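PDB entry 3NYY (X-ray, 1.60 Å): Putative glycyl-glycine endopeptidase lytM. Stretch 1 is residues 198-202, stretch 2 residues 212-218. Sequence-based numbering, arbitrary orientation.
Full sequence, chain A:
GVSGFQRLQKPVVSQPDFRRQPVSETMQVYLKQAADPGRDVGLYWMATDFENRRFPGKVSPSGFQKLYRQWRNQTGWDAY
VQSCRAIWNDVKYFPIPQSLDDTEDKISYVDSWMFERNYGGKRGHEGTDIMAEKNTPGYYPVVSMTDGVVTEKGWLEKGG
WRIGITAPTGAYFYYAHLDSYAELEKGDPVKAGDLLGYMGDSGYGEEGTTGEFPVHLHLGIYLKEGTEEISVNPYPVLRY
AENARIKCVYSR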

# COMPACT_ATOMS: atom_id res chain seq x y z
N TYR A 198 7.60 16.29 -10.86
CA TYR A 198 8.27 15.02 -10.59
C TYR A 198 8.00 14.60 -9.20
O TYR A 198 7.98 15.42 -8.26
N MSE A 199 7.77 13.29 -9.06
CA MSE A 199 7.45 12.66 -7.78
C MSE A 199 8.58 12.95 -6.78
O MSE A 199 9.77 12.82 -7.11
N GLY A 200 8.22 13.33 -5.55
CA GLY A 200 9.24 13.61 -4.55
C GLY A 200 8.94 13.09 -3.16
O GLY A 200 8.13 12.17 -2.98
N ASP A 201 9.62 13.70 -2.19
CA ASP A 201 9.42 13.43 -0.78
C ASP A 201 9.34 14.70 0.02
O ASP A 201 9.78 14.75 1.17
N SER A 202 8.76 15.72 -0.60
CA SER A 202 8.65 17.03 0.03
C SER A 202 7.51 17.09 1.02
O SER A 202 6.43 16.53 0.80
N GLU A 212 12.00 13.72 4.46
CA GLU A 212 11.47 13.25 5.75
C GLU A 212 10.69 11.94 5.65
O GLU A 212 10.39 11.32 6.67
N PHE A 213 10.35 11.50 4.44
CA PHE A 213 9.58 10.27 4.24
C PHE A 213 9.88 9.72 2.87
O PHE A 213 10.58 10.37 2.13
N PRO A 214 9.45 8.47 2.57
CA PRO A 214 9.73 7.87 1.27
C PRO A 214 9.15 8.64 0.09
O PRO A 214 8.14 9.34 0.22
N VAL A 215 9.78 8.46 -1.05
CA VAL A 215 9.32 9.09 -2.28
C VAL A 215 8.02 8.41 -2.72
O VAL A 215 7.93 7.19 -2.84
N HIS A 216 6.99 9.24 -2.93
CA HIS A 216 5.70 8.80 -3.37
C HIS A 216 4.90 9.97 -3.87
O HIS A 216 5.17 11.14 -3.51
N LEU A 217 3.93 9.65 -4.71
CA LEU A 217 2.91 10.65 -5.09
C LEU A 217 1.70 10.43 -4.20
O LEU A 217 1.13 9.33 -4.17
N HIS A 218 1.28 11.46 -3.46
CA HIS A 218 -0.02 11.39 -2.82
C HIS A 218 -1.05 11.99 -3.78
O HIS A 218 -0.91 13.15 -4.20

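The two stretches run roughly antiparallel and are joined by one direct hydrogen bond, from His-216 N to Gly-200 O (3.1 Å). The same carbonyl receives a CA-H...O contact from Val-215 CA (3.4 Å from Gly-200 O). Beside this link, water 1 accepts from Gly-200 N (3.0 Å) and donates to His-216 O (2.8 Å).

Met-199, present as selenomethionine, points toward the second stretch. Chi1 in t brings Met-199 CG to 3.5 Å from His-216 C, and chi2, also t, carries the chain on so that Met-199 SE lies 3.7 Å from Val-215 CG1 (Val-215 chi1 t), while chi3 in m leaves Met-199 CE 4.1 Å from Leu-217 CB.

Asp-201 also points toward its partner, and its CB approaches Phe-213 O at 3.2 Å. In its p rotamer, Asp-201 OD2 lies 3.8 Å from Val-215 CG2 and accepts from water 3 (2.6 Å), which also donates to Phe-213 O (2.8 Å). Phe-213 leaves its backbone sideways, but chi1 of 47° (p) brings the ring nearer: Asp-201 O lies over one face and Ser-202 O meets the edge, 3.0 Å from Phe-213 CZ. Water 2 connects Asp-201 O (2.7 Å) with Glu-212 N (3.0 Å).

His-216 points away; its p rotamer lets ND1 donate to Pro-214 O (2.9 Å), a hydrogen bond within its own stretch.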

# COMPACT_ATOMS: atom_id res chain seq x y z
CB TYR A 198 9.79 15.09 -10.83
CG TYR A 198 10.07 15.27 -12.31
CD1 TYR A 198 10.04 16.55 -12.88
CD2 TYR A 198 10.32 14.18 -13.12
CE1 TYR A 198 10.27 16.71 -14.23
CE2 TYR A 198 10.55 14.35 -14.48
CZ TYR A 198 10.51 15.60 -15.02
OH TYR A 198 10.75 15.74 -16.39
CB MSE A 199 7.32 11.17 -7.94
CG MSE A 199 6.78 10.47 -6.73
SE MSE A 199 6.91 8.55 -6.84
CE MSE A 199 5.53 8.29 -8.08
CB ASP A 201 10.51 12.48 -0.26
CG ASP A 201 11.93 13.02 -0.43
OD1 ASP A 201 12.14 14.22 -0.78
OD2 ASP A 201 12.87 12.21 -0.19
CB SER A 202 8.53 18.12 -1.03
OG SER A 202 7.27 18.08 -1.73
CB GLU A 212 10.60 14.33 6.42
CG GLU A 212 11.37 15.59 6.81
CD GLU A 212 12.49 15.33 7.82
OE1 GLU A 212 12.31 14.54 8.76
OE2 GLU A 212 13.57 15.92 7.66
CB PHE A 213 8.10 10.55 4.44
CG PHE A 213 7.61 11.76 3.71
CD1 PHE A 213 7.36 11.70 2.36
CD2 PHE A 213 7.38 12.95 4.40
CE1 PHE A 213 6.90 12.81 1.69
CE2 PHE A 213 6.90 14.06 3.76
CZ PHE A 213 6.67 13.99 2.39
CB PRO A 214 9.03 6.51 1.33
CG PRO A 214 8.90 6.23 2.79
CD PRO A 214 8.65 7.56 3.41
CB VAL A 215 10.39 9.03 -3.37
CG1 VAL A 215 9.85 9.45 -4.74
CG2 VAL A 215 11.60 9.93 -2.98
CB HIS A 216 4.93 8.13 -2.22
CG HIS A 216 4.45 9.05 -1.15
ND1 HIS A 216 5.28 9.71 -0.25
CD2 HIS A 216 3.18 9.41 -0.82
CE1 HIS A 216 4.54 10.46 0.55
NE2 HIS A 216 3.26 10.28 0.24
CB LEU A 217 2.42 10.45 -6.52
CG LEU A 217 1.25 11.34 -6.93
CD1 LEU A 217 1.56 12.90 -6.89
CD2 LEU A 217 0.74 10.92 -8.34
CB HIS A 218 -0.05 12.13 -1.47
CG HIS A 218 -1.42 12.22 -0.90
ND1 HIS A 218 -1.95 11.21 -0.12
CD2 HIS A 218 -2.40 13.14 -1.05
CE1 HIS A 218 -3.21 11.53 0.20
NE2 HIS A 218 -3.50 12.71 -0.33
O HOH W 1 5.26 13.28 -5.27
O HOH W 2 10.25 15.98 3.54
O HOH W 3 12.95 9.77 0.74